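Side-chain contacts in eukaryotic translation initiation factor 4E type 5 (Leishmania major, PDB 7KCJ), which probably binds the 7-methylguanosine cap of messenger RNA and acts in the initiation of translation: residues 25-28 and 29-32; 57-60 and 61-65; 101-105 and 106-110; 164-167 and 168-172; 174-178 and 179-183. All coordinates share one frame; numbering follows the deposited sequence.

Contact 1. Residues 25-28 and 29-32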
loop_
_atom_site.group_PDB
_atom_site.type_symbol
_atom_site.label_atom_id
_atom_site.label_comp_id
_atom_site.label_asym_id
_atom_site.label_seq_id
_atom_site.Cartn_x
_atom_site.Cartn_y
_atom_site.Cartn_z
ATOM N N LEU A 25 -14.506 -5.454 0.040
ATOM C CA LEU A 25 -15.549 -4.438 -0.113
ATOM C C LEU A 25 -16.611 -4.640 0.964
ATOM O O LEU A 25 -17.028 -5.786 1.188
ATOM C CB LEU A 25 -16.212 -4.618 -1.502
ATOM C CG LEU A 25 -17.516 -3.838 -1.762
ATOM C CD1 LEU A 25 -17.216 -2.374 -2.026
ATOM C CD2 LEU A 25 -18.299 -4.444 -2.923
ATOM N N LEU A 26 -16.997 -3.558 1.661
ATOM C CA LEU A 26 -18.035 -3.642 2.675
ATOM C C LEU A 26 -19.358 -3.245 2.037
ATOM O O LEU A 26 -19.464 -2.180 1.418
ATOM C CB LEU A 26 -17.737 -2.711 3.855
ATOM C CG LEU A 26 -16.405 -2.991 4.577
ATOM C CD1 LEU A 26 -16.170 -1.971 5.658
ATOM C CD2 LEU A 26 -16.349 -4.444 5.142
ATOM N N THR A 27 -20.352 -4.118 2.150
ATOM C CA THR A 27 -21.652 -3.865 1.569
ATOM C C THR A 27 -22.634 -3.400 2.653
ATOM O O THR A 27 -22.564 -3.836 3.806
ATOM C CB THR A 27 -22.100 -5.056 0.733
ATOM O OG1 THR A 27 -22.021 -6.219 1.554
ATOM C CG2 THR A 27 -21.243 -5.213 -0.529
ATOM N N ALA A 28 -23.534 -2.484 2.268
ATOM C CA ALA A 28 -24.466 -1.798 3.173
ATOM C C ALA A 28 -25.381 -2.663 4.020
ATOM O O ALA A 28 -25.489 -2.376 5.222
ATOM C CB ALA A 28 -25.311 -0.781 2.408
ATOM N N ASP A 29 -26.093 -3.654 3.440
ATOM C CA ASP A 29 -27.039 -4.459 4.243
ATOM C C ASP A 29 -26.341 -5.197 5.372
ATOM O O ASP A 29 -26.871 -5.271 6.477
ATOM C CB ASP A 29 -27.870 -5.431 3.379
ATOM C CG ASP A 29 -28.719 -4.720 2.329
ATOM O OD1 ASP A 29 -29.428 -3.783 2.688
ATOM O OD2 ASP A 29 -28.632 -5.089 1.133
ATOM N N MET A 30 -25.135 -5.678 5.113
ATOM C CA MET A 30 -24.368 -6.376 6.132
ATOM C C MET A 30 -23.973 -5.419 7.269
ATOM O O MET A 30 -24.049 -5.792 8.442
ATOM C CB MET A 30 -23.125 -7.012 5.507
ATOM C CG MET A 30 -22.223 -7.577 6.548
ATOM S SD MET A 30 -20.542 -7.777 6.027
ATOM C CE MET A 30 -20.088 -6.094 5.547
ATOM N N VAL A 31 -23.518 -4.207 6.932
ATOM C CA VAL A 31 -23.117 -3.231 7.940
ATOM C C VAL A 31 -24.307 -2.871 8.812
ATOM O O VAL A 31 -24.213 -2.961 10.032
ATOM C CB VAL A 31 -22.470 -1.966 7.310
ATOM C CG1 VAL A 31 -22.160 -0.929 8.384
ATOM C CG2 VAL A 31 -21.203 -2.330 6.538
ATOM N N ASN A 32 -25.449 -2.555 8.174
ATOM C CA ASN A 32 -26.664 -2.176 8.890
ATOM C C ASN A 32 -27.238 -3.302 9.750
ATOM O O ASN A 32 -27.599 -3.066 10.900
ATOM C CB ASN A 32 -27.724 -1.666 7.908
ATOM C CG ASN A 32 -27.317 -0.411 7.185
ATOM O OD1 ASN A 32 -26.558 0.416 7.707
ATOM N ND2 ASN A 32 -27.801 -0.241 5.952
#
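T27, at the N-cap, and A28, the first residue of helix 28-34, offer their carbonyls to the first two i to i+4 hydrogen bonds of the N-terminal turn. V31 N donates to T27 O at 3.3 Å. N32 N donates to A28 O at 3.0 Å. The T27 side chain makes no capping bond. Its OG1 stands between the backbone N and the carbonyl carbon (chi1 54°). There it lies loosely beside M30 CB, the two side chains crossing at about a right angle.

The apolar contacts start from L26. The M30 chain leaves the helix with CG anti to the backbone N and bends at chi3 (58°). This bend turns the methyl back toward the loop. M30 CE comes to 4.1 Å from L26 CD2, and the two chains meet at a slant. V31 reaches L26 with its CG2 branch, 4.4 Å from L26 CB.

Two carbons also approach a carbonyl oxygen. M30 CE lies 3.8 Å from T27 O, and V31 CG2 lies 3.4 Å from the same atom.

Beyond the two segments, M30 touches R46 of helix 39-46. L26 and V31 share W39 of that helix, so loop and first turn meet the next helix there. The direct L26-M30 and L26-V31 contacts are loose. The chemistry implies a helix start held mainly by backbone bonds.

Contact 2. Residues 57-60 and 61-65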
loop_
_atom_site.group_PDB
_atom_site.type_symbol
_atom_site.label_atom_id
_atom_site.label_comp_id
_atom_site.label_asym_id
_atom_site.label_seq_id
_atom_site.Cartn_x
_atom_site.Cartn_y
_atom_site.Cartn_z
ATOM N N GLU A 57 11.169 -13.277 0.379
ATOM C CA GLU A 57 10.557 -14.544 -0.019
ATOM C C GLU A 57 9.188 -14.712 0.624
ATOM O O GLU A 57 8.267 -15.178 -0.036
ATOM C CB GLU A 57 11.480 -15.749 0.267
ATOM C CG GLU A 57 12.705 -15.813 -0.625
ATOM C CD GLU A 57 12.472 -16.256 -2.061
ATOM O OE1 GLU A 57 12.486 -17.483 -2.325
ATOM O OE2 GLU A 57 12.273 -15.369 -2.924
ATOM N N GLU A 58 9.038 -14.296 1.889
ATOM C CA GLU A 58 7.754 -14.335 2.577
ATOM C C GLU A 58 6.777 -13.324 1.952
ATOM O O GLU A 58 5.582 -13.604 1.863
ATOM C CB GLU A 58 7.933 -14.071 4.072
ATOM C CG GLU A 58 8.441 -15.284 4.817
ATOM C CD GLU A 58 8.655 -15.104 6.304
ATOM O OE1 GLU A 58 8.476 -13.974 6.808
ATOM O OE2 GLU A 58 9.001 -16.103 6.971
ATOM N N LEU A 59 7.281 -12.172 1.510
ATOM C CA LEU A 59 6.467 -11.172 0.839
ATOM C C LEU A 59 5.919 -11.742 -0.492
ATOM O O LEU A 59 4.714 -11.681 -0.710
ATOM C CB LEU A 59 7.302 -9.894 0.567
ATOM C CG LEU A 59 6.683 -8.851 -0.407
ATOM C CD1 LEU A 59 5.331 -8.303 0.114
ATOM C CD2 LEU A 59 7.675 -7.734 -0.717
ATOM N N TRP A 60 6.780 -12.266 -1.375
ATOM C CA TRP A 60 6.310 -12.763 -2.664
ATOM C C TRP A 60 5.490 -14.062 -2.528
ATOM O O TRP A 60 4.578 -14.266 -3.334
ATOM C CB TRP A 60 7.444 -12.859 -3.681
ATOM C CG TRP A 60 8.052 -11.518 -4.024
ATOM C CD1 TRP A 60 9.357 -11.156 -3.870
ATOM C CD2 TRP A 60 7.376 -10.361 -4.564
ATOM N NE1 TRP A 60 9.545 -9.864 -4.311
ATOM C CE2 TRP A 60 8.340 -9.347 -4.719
ATOM C CE3 TRP A 60 6.066 -10.111 -4.995
ATOM C CZ2 TRP A 60 8.027 -8.093 -5.240
ATOM C CZ3 TRP A 60 5.761 -8.871 -5.520
ATOM C CH2 TRP A 60 6.730 -7.874 -5.622
ATOM N N SER A 61 5.741 -14.883 -1.479
ATOM C CA SER A 61 4.909 -16.072 -1.232
ATOM C C SER A 61 3.510 -15.630 -0.827
ATOM O O SER A 61 2.540 -16.255 -1.244
ATOM C CB SER A 61 5.499 -16.950 -0.137
ATOM O OG SER A 61 6.753 -17.477 -0.528
ATOM N N THR A 62 3.397 -14.550 -0.009
ATOM C CA THR A 62 2.112 -13.980 0.402
ATOM C C THR A 62 1.363 -13.453 -0.830
ATOM O O THR A 62 0.183 -13.752 -1.003
ATOM C CB THR A 62 2.322 -12.877 1.470
ATOM O OG1 THR A 62 2.970 -13.456 2.597
ATOM C CG2 THR A 62 1.017 -12.230 1.922
ATOM N N MET A 63 2.053 -12.699 -1.701
ATOM C CA MET A 63 1.456 -12.141 -2.916
ATOM C C MET A 63 1.008 -13.230 -3.879
ATOM O O MET A 63 -0.018 -13.065 -4.537
ATOM C CB MET A 63 2.444 -11.225 -3.645
ATOM C CG MET A 63 2.917 -10.035 -2.823
ATOM S SD MET A 63 1.587 -8.963 -2.217
ATOM C CE MET A 63 0.935 -8.405 -3.725
ATOM N N ASN A 64 1.784 -14.329 -3.993
ATOM C CA ASN A 64 1.476 -15.460 -4.893
ATOM C C ASN A 64 0.314 -16.302 -4.396
ATOM O O ASN A 64 -0.297 -16.995 -5.199
ATOM C CB ASN A 64 2.725 -16.333 -5.159
ATOM C CG ASN A 64 2.540 -17.690 -5.861
ATOM O OD1 ASN A 64 2.212 -18.733 -5.243
ATOM N ND2 ASN A 64 2.772 -17.734 -7.174
ATOM N N SER A 65 -0.017 -16.247 -3.091
ATOM C CA SER A 65 -1.167 -16.998 -2.566
ATOM C C SER A 65 -2.525 -16.317 -2.905
ATOM O O SER A 65 -3.590 -16.889 -2.658
ATOM C CB SER A 65 -1.054 -17.139 -1.052
ATOM O OG SER A 65 -1.336 -15.905 -0.404
#
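The carbonyl oxygen of E58 is gripped twice by T62, one turn further along helix 56-64. This is the familiar i to i-4 side-chain-to-backbone bond of serine and threonine in an alpha-helix. T62 OG1 donates to E58 O at 2.7 Å, and T62 N donates to the same oxygen at 3.0 Å. The two donors come from opposite faces of the carbonyl plane. S61 repeats the pattern one residue earlier. Its OG reaches E57 O at 2.8 Å, and its N binds that oxygen from the other face. In both residues the hydroxyl oxygen sits beside its own backbone N, opposite the carbonyl carbon (chi1 -64° in S61, -60° in T62). That turn points it back to the residue four places earlier. T62 O is gripped differently: S65 OG, at 2.7 Å, and S65 N reach it from the same face.

M63 N and N64 N continue the ladder to L59 O and W60 O. M63 also carries the apolar side. Its chi1 of -60° sets CG against L59 and W60. L59 lies alongside, pointing the same way, with L59 CD1 4.2 Å from M63 CG. Both residues pack on F80 of strand 77-82. L59 also packs on M121 of helix 108-121, and W60 on E114 and L117. E58 OE1 bonds to T54 N before the helix. The W60 indole meets the methionine obliquely, with W60 CE3 3.8 Å from M63 CG.

Contact 3. Residues 101-105 and 106-110; sequences INLLK and PPTTD
Strand 97-103 ends at L103, and the chain turns through K105, P106 and P107 into helix 108-121. This strand-to-helix turn brings L103 CA to 5.0 Å from T109 CA. The peptide bond between P106 and P107 is cis, which bends the chain sharply just before the helix. A backbone bond from T109 N to K105 O, 3.2 Å long, closes the turn. The donor stands above the carbonyl plane, 57° out of it.

L103 points at the new helix and meets both threonines. Its CD2 branch touches the T108 methyl, L103 CD2 to T108 CG2 being 3.9 Å, and the two side chains are set obliquely to each other. Its CD1 branch lies over the T109 backbone, 3.6 Å from T109 O. The T109 methyl lies against L103 as well. With CG2 beside the backbone N and OG1 between that N and the carbonyl carbon (chi1 47°), the methyl faces the end of the strand.

Outside the turn, L103 and T108 both pack on Y186 of strand 186-191. The hydroxyl T108 OG1 bonds to S185 OG, so the helix start is also tied to the chain entering that edge strand. The T109 methyl makes the closest of its approaches to L103 at the backbone: T109 CG2 is 3.8 Å from L103 CB and 3.5 Å from L103 O.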
loop_
_atom_site.group_PDB
_atom_site.type_symbol
_atom_site.label_atom_id
_atom_site.label_comp_id
_atom_site.label_asym_id
_atom_site.label_seq_id
_atom_site.Cartn_x
_atom_site.Cartn_y
_atom_site.Cartn_z
ATOM N N ILE A 101 -0.030 6.699 -5.292
ATOM C CA ILE A 101 0.547 6.365 -6.588
ATOM C C ILE A 101 -0.485 5.544 -7.354
ATOM O O ILE A 101 -0.788 4.419 -6.945
ATOM C CB ILE A 101 1.855 5.557 -6.404
ATOM C CG1 ILE A 101 2.873 6.324 -5.549
ATOM C CG2 ILE A 101 2.468 5.183 -7.745
ATOM C CD1 ILE A 101 3.669 5.481 -4.724
ATOM N N ASN A 102 -1.026 6.086 -8.451
ATOM C CA ASN A 102 -1.971 5.331 -9.290
ATOM C C ASN A 102 -1.222 4.692 -10.447
ATOM O O ASN A 102 -0.485 5.381 -11.140
ATOM C CB ASN A 102 -3.073 6.222 -9.826
ATOM C CG ASN A 102 -3.968 6.735 -8.728
ATOM O OD1 ASN A 102 -4.870 6.027 -8.270
ATOM N ND2 ASN A 102 -3.737 7.959 -8.281
ATOM N N LEU A 103 -1.367 3.378 -10.628
ATOM C CA LEU A 103 -0.656 2.646 -11.671
ATOM C C LEU A 103 -1.722 2.163 -12.635
ATOM O O LEU A 103 -2.543 1.341 -12.252
ATOM C CB LEU A 103 0.101 1.460 -11.043
ATOM C CG LEU A 103 1.079 1.821 -9.946
ATOM C CD1 LEU A 103 1.614 0.565 -9.229
ATOM C CD2 LEU A 103 2.222 2.718 -10.499
ATOM N N LEU A 104 -1.751 2.707 -13.855
ATOM C CA LEU A 104 -2.807 2.419 -14.815
ATOM C C LEU A 104 -2.728 1.089 -15.565
ATOM O O LEU A 104 -3.767 0.475 -15.777
ATOM C CB LEU A 104 -2.917 3.554 -15.864
ATOM C CG LEU A 104 -3.139 5.005 -15.396
ATOM C CD1 LEU A 104 -3.599 5.869 -16.544
ATOM C CD2 LEU A 104 -4.180 5.104 -14.315
ATOM N N LYS A 105 -1.550 0.688 -16.057
ATOM C CA LYS A 105 -1.458 -0.502 -16.912
ATOM C C LYS A 105 -0.066 -1.141 -16.942
ATOM O O LYS A 105 0.903 -0.484 -16.586
ATOM C CB LYS A 105 -1.854 -0.078 -18.341
ATOM C CG LYS A 105 -0.969 1.021 -18.902
ATOM C CD LYS A 105 -1.399 1.425 -20.293
ATOM C CE LYS A 105 -0.826 2.762 -20.681
ATOM N NZ LYS A 105 -1.206 3.152 -22.060
ATOM N N PRO A 106 0.075 -2.411 -17.379
ATOM C CA PRO A 106 1.421 -2.997 -17.481
ATOM C C PRO A 106 2.251 -2.305 -18.550
ATOM O O PRO A 106 1.703 -1.772 -19.522
ATOM C CB PRO A 106 1.146 -4.446 -17.885
ATOM C CG PRO A 106 -0.188 -4.410 -18.561
ATOM C CD PRO A 106 -0.966 -3.362 -17.830
ATOM N N PRO A 107 3.592 -2.328 -18.410
ATOM C CA PRO A 107 4.375 -2.900 -17.299
ATOM C C PRO A 107 4.467 -2.009 -16.051
ATOM O O PRO A 107 5.034 -2.430 -15.052
ATOM C CB PRO A 107 5.747 -3.120 -17.939
ATOM C CG PRO A 107 5.867 -2.018 -18.961
ATOM C CD PRO A 107 4.459 -1.702 -19.425
ATOM N N THR A 108 3.901 -0.794 -16.101
ATOM C CA THR A 108 3.938 0.164 -14.983
ATOM C C THR A 108 3.351 -0.393 -13.681
ATOM O O THR A 108 3.917 -0.174 -12.610
ATOM C CB THR A 108 3.283 1.482 -15.407
ATOM O OG1 THR A 108 3.960 2.000 -16.563
ATOM C CG2 THR A 108 3.265 2.495 -14.293
ATOM N N THR A 109 2.242 -1.103 -13.757
ATOM C CA THR A 109 1.617 -1.691 -12.575
ATOM C C THR A 109 2.585 -2.647 -11.847
ATOM O O THR A 109 2.825 -2.499 -10.648
ATOM C CB THR A 109 0.331 -2.414 -12.989
ATOM O OG1 THR A 109 0.610 -3.227 -14.138
ATOM C CG2 THR A 109 -0.794 -1.455 -13.298
ATOM N N ASP A 110 3.238 -3.524 -12.607
ATOM C CA ASP A 110 4.146 -4.495 -12.021
ATOM C C ASP A 110 5.406 -3.829 -11.495
ATOM O O ASP A 110 5.687 -3.941 -10.298
ATOM C CB ASP A 110 4.459 -5.615 -13.019
ATOM C CG ASP A 110 3.257 -6.478 -13.333
ATOM O OD1 ASP A 110 2.635 -6.995 -12.382
ATOM O OD2 ASP A 110 2.944 -6.639 -14.526
#

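Contact 4. Residues 164-167 and 168-172; sequences RSHA and VAEFL
The imidazole of H166 and the carboxylate of E170 stand one helical turn apart on the same side of helix 165-178. E170 OE1 lies obliquely to the ring, 4.5 Å from H166 CE1. The ring nitrogen H166 NE2 is 5.0 Å from E170 OE1, and the pair makes no direct bond. Both side chains start with CG anti to the backbone N (chi1 -174° in H166, -164° in E170). The glutamate chain then bends at chi2. Its other oxygen, E170 OE2, forms a salt bridge with R177 further along the helix. If the histidine were protonated, the glutamate could attract it weakly at this distance; its firm partner is R177.

The backbone bonds of the helix join the two segments. V168 N donates to R164 O at 3.1 Å, and A169 N donates to S165 O at 2.9 Å. E170 N and F171 N continue the series to H166 O and A167 O. Side-chain carbons lie along the same carbonyls. The CG2 branch of V168 sits 3.3 Å from R164 O, and A169 CB is likewise 3.3 Å from S165 O.

H166 and E170 form an i to i+4 side-chain pair on an amphipathic helix. Its V168 and L172 face covers the sheet and a neighbouring helix, while the pair lies on another side. V168 and S165 pack on I99 of strand 97-103, and S165 OG bonds to E190 OE1 of strand 186-191. A169 and H166 also touch E190. F171 and L172 face helix 108-121, where both meet V119.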
loop_
_atom_site.group_PDB
_atom_site.type_symbol
_atom_site.label_atom_id
_atom_site.label_comp_id
_atom_site.label_asym_id
_atom_site.label_seq_id
_atom_site.Cartn_x
_atom_site.Cartn_y
_atom_site.Cartn_z
ATOM N N ARG A 164 9.137 14.556 5.479
ATOM C CA ARG A 164 9.934 13.705 4.587
ATOM C C ARG A 164 9.216 13.415 3.245
ATOM O O ARG A 164 9.786 12.760 2.378
ATOM C CB ARG A 164 10.294 12.373 5.277
ATOM C CG ARG A 164 11.093 12.530 6.574
ATOM C CD ARG A 164 12.427 13.231 6.363
ATOM N NE ARG A 164 13.320 13.087 7.516
ATOM C CZ ARG A 164 13.719 14.095 8.290
ATOM N NH1 ARG A 164 13.305 15.334 8.046
ATOM N NH2 ARG A 164 14.537 13.871 9.311
ATOM N N SER A 165 7.963 13.882 3.095
ATOM C CA SER A 165 7.098 13.658 1.948
ATOM C C SER A 165 7.708 14.072 0.607
ATOM O O SER A 165 7.722 13.261 -0.316
ATOM C CB SER A 165 5.756 14.351 2.170
ATOM O OG SER A 165 4.778 13.887 1.258
ATOM N N HIS A 166 8.202 15.315 0.492
ATOM C CA HIS A 166 8.778 15.779 -0.760
ATOM C C HIS A 166 9.973 14.923 -1.208
ATOM O O HIS A 166 10.018 14.530 -2.364
ATOM C CB HIS A 166 9.117 17.272 -0.716
ATOM C CG HIS A 166 9.584 17.802 -2.036
ATOM N ND1 HIS A 166 8.767 17.767 -3.159
ATOM C CD2 HIS A 166 10.773 18.356 -2.378
ATOM C CE1 HIS A 166 9.481 18.304 -4.139
ATOM N NE2 HIS A 166 10.691 18.680 -3.717
ATOM N N ALA A 167 10.893 14.590 -0.302
ATOM C CA ALA A 167 12.043 13.762 -0.652
ATOM C C ALA A 167 11.637 12.354 -1.104
ATOM O O ALA A 167 12.199 11.854 -2.075
ATOM C CB ALA A 167 13.012 13.676 0.514
ATOM N N VAL A 168 10.655 11.727 -0.424
ATOM C CA VAL A 168 10.204 10.392 -0.782
ATOM C C VAL A 168 9.477 10.434 -2.133
ATOM O O VAL A 168 9.742 9.597 -2.997
ATOM C CB VAL A 168 9.285 9.800 0.335
ATOM C CG1 VAL A 168 8.619 8.508 -0.123
ATOM C CG2 VAL A 168 10.058 9.565 1.624
ATOM N N ALA A 169 8.562 11.398 -2.312
ATOM C CA ALA A 169 7.818 11.516 -3.555
ATOM C C ALA A 169 8.744 11.779 -4.738
ATOM O O ALA A 169 8.572 11.159 -5.783
ATOM C CB ALA A 169 6.775 12.616 -3.449
ATOM N N GLU A 170 9.757 12.648 -4.567
ATOM C CA GLU A 170 10.700 12.930 -5.657
ATOM C C GLU A 170 11.594 11.726 -5.938
ATOM O O GLU A 170 11.900 11.451 -7.094
ATOM C CB GLU A 170 11.536 14.184 -5.396
ATOM C CG GLU A 170 12.227 14.715 -6.641
ATOM C CD GLU A 170 11.314 14.986 -7.828
ATOM O OE1 GLU A 170 10.228 15.579 -7.628
ATOM O OE2 GLU A 170 11.684 14.599 -8.961
ATOM N N PHE A 171 11.952 10.957 -4.900
ATOM C CA PHE A 171 12.745 9.739 -5.083
ATOM C C PHE A 171 11.953 8.742 -5.941
ATOM O O PHE A 171 12.514 8.159 -6.859
ATOM C CB PHE A 171 13.101 9.091 -3.737
ATOM C CG PHE A 171 13.850 7.798 -3.937
ATOM C CD1 PHE A 171 15.173 7.802 -4.345
ATOM C CD2 PHE A 171 13.206 6.580 -3.822
ATOM C CE1 PHE A 171 15.853 6.611 -4.569
ATOM C CE2 PHE A 171 13.889 5.389 -4.052
ATOM C CZ PHE A 171 15.210 5.410 -4.408
ATOM N N LEU A 172 10.657 8.563 -5.638
ATOM C CA LEU A 172 9.815 7.643 -6.388
ATOM C C LEU A 172 9.668 8.120 -7.834
ATOM O O LEU A 172 9.746 7.304 -8.746
ATOM C CB LEU A 172 8.433 7.507 -5.730
ATOM C CG LEU A 172 8.395 6.762 -4.416
ATOM C CD1 LEU A 172 7.037 6.970 -3.697
ATOM C CD2 LEU A 172 8.673 5.308 -4.639
#

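Contact 5. Residues 174-178 and 179-183; sequences EAMRA and KGLAA
M176 and L181 meet where helix 165-178 ends and the chain turns toward strand 186-191. The methionine chain starts beside its own backbone N (chi1 -64°). With chi2 at -82°, this puts the sulfur against the leucine, M176 SD lying 3.7 Å from L181 CD1. The bend at chi3 sets the methyl beside the same branch. L181 crosses the methionine obliquely. Its CG stands beside its own backbone N, which lays CB, CG and CD1 over the helix end, with L181 CB 3.5 Å from M176 O.

K179 follows a different course. Its CG lies 3.4 Å from A175 O, and from there the chain runs extended away from the turn. The amine K179 NZ finds its partner outside, at A111 O of helix 108-121.

The backbone forms a Schellman motif, a common way for a helix to end. G180 has positive phi (73°) and is the first residue to leave the helical path. G180 N donates to R177 O at 2.9 Å from above the carbonyl plane. L181 N closes the motif with a weak bond to M176 O at 3.5 Å. K179 N makes two further weak bonds, to A175 O and M176 O.

M176 and L181 also pack on Y186 of strand 186-191. The chemistry implies a helix end closed by one sound backbone bond and several weak ones. The M176-L181 contact, with Y186 beside both, packs against the closed turn.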
loop_
_atom_site.group_PDB
_atom_site.type_symbol
_atom_site.label_atom_id
_atom_site.label_comp_id
_atom_site.label_asym_id
_atom_site.label_seq_id
_atom_site.Cartn_x
_atom_site.Cartn_y
_atom_site.Cartn_z
ATOM N N GLU A 174 11.770 10.027 -9.657
ATOM C CA GLU A 174 13.015 9.837 -10.402
ATOM C C GLU A 174 13.228 8.345 -10.723
ATOM O O GLU A 174 13.684 8.039 -11.825
ATOM C CB GLU A 174 14.210 10.426 -9.655
ATOM C CG GLU A 174 14.171 11.932 -9.590
ATOM C CD GLU A 174 15.480 12.537 -9.121
ATOM O OE1 GLU A 174 16.130 11.936 -8.236
ATOM O OE2 GLU A 174 15.859 13.608 -9.645
ATOM N N ALA A 175 12.821 7.420 -9.803
ATOM C CA ALA A 175 12.980 5.975 -10.022
ATOM C C ALA A 175 12.025 5.406 -11.083
ATOM O O ALA A 175 12.414 4.510 -11.830
ATOM C CB ALA A 175 12.837 5.202 -8.723
ATOM N N MET A 176 10.791 5.929 -11.151
ATOM C CA MET A 176 9.815 5.505 -12.144
ATOM C C MET A 176 10.236 5.973 -13.547
ATOM O O MET A 176 10.085 5.213 -14.513
ATOM C CB MET A 176 8.420 6.023 -11.762
ATOM C CG MET A 176 7.899 5.431 -10.447
ATOM S SD MET A 176 7.189 3.787 -10.719
ATOM C CE MET A 176 5.572 4.214 -11.343
ATOM N N ARG A 177 10.816 7.186 -13.660
ATOM C CA ARG A 177 11.317 7.656 -14.945
ATOM C C ARG A 177 12.512 6.794 -15.357
ATOM O O ARG A 177 12.591 6.388 -16.505
ATOM C CB ARG A 177 11.767 9.139 -14.878
ATOM C CG ARG A 177 10.617 10.124 -14.779
ATOM C CD ARG A 177 11.036 11.556 -15.031
ATOM N NE ARG A 177 11.595 12.234 -13.863
ATOM C CZ ARG A 177 10.889 12.896 -12.954
ATOM N NH1 ARG A 177 9.569 12.959 -13.048
ATOM N NH2 ARG A 177 11.495 13.469 -11.926
ATOM N N ALA A 178 13.430 6.499 -14.426
ATOM C CA ALA A 178 14.594 5.658 -14.734
ATOM C C ALA A 178 14.211 4.238 -15.165
ATOM O O ALA A 178 14.985 3.584 -15.865
ATOM C CB ALA A 178 15.556 5.620 -13.560
ATOM N N LYS A 179 12.985 3.797 -14.833
ATOM C CA LYS A 179 12.494 2.503 -15.301
ATOM C C LYS A 179 11.970 2.546 -16.771
ATOM O O LYS A 179 11.530 1.526 -17.290
ATOM C CB LYS A 179 11.423 1.945 -14.336
ATOM C CG LYS A 179 12.016 1.370 -13.047
ATOM C CD LYS A 179 11.000 0.537 -12.254
ATOM C CE LYS A 179 11.679 -0.551 -11.456
ATOM N NZ LYS A 179 10.708 -1.469 -10.796
ATOM N N GLY A 180 12.014 3.709 -17.421
ATOM C CA GLY A 180 11.522 3.871 -18.784
ATOM C C GLY A 180 10.004 3.855 -18.864
ATOM O O GLY A 180 9.438 3.673 -19.946
ATOM N N LEU A 181 9.328 4.059 -17.724
ATOM C CA LEU A 181 7.883 4.018 -17.675
ATOM C C LEU A 181 7.261 5.230 -18.315
ATOM O O LEU A 181 7.823 6.329 -18.254
ATOM C CB LEU A 181 7.387 3.774 -16.246
ATOM C CG LEU A 181 7.976 2.481 -15.607
ATOM C CD1 LEU A 181 7.599 2.349 -14.142
ATOM C CD2 LEU A 181 7.618 1.230 -16.406
ATOM N N ALA A 182 6.130 5.005 -18.997
ATOM C CA ALA A 182 5.412 6.030 -19.737
ATOM C C ALA A 182 4.717 7.007 -18.809
ATOM O O ALA A 182 4.058 6.576 -17.857
ATOM C CB ALA A 182 4.395 5.370 -20.654
ATOM N N ALA A 183 4.849 8.309 -19.090
ATOM C CA ALA A 183 4.263 9.417 -18.314
ATOM C C ALA A 183 2.751 9.338 -18.186
ATOM O O ALA A 183 2.211 9.706 -17.146
ATOM C CB ALA A 183 4.655 10.763 -18.914
#

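How the contacts relate
The contacts follow in the order 1 to 5 along the chain. Contact 1 lies in a separate, peripheral helical region, its centre 37 Å from that of contact 4 and 40 Å from that of contact 5. Contact 2, on helix 56-64, comes within about 6 Å of contact 3 at the nearest atoms without touching it. Contacts 4 and 5 share helix 165-178. I101 of contact 3 packs on L172 of contact 4, and L103 and T108 reach M176 of contact 5. These three contacts join helices 108-121 and 165-178 to each other and to strands 97-103 and 186-191. With helix 56-64, both helices pack on one side of the curved antiparallel sheet, as in the eIF4E fold.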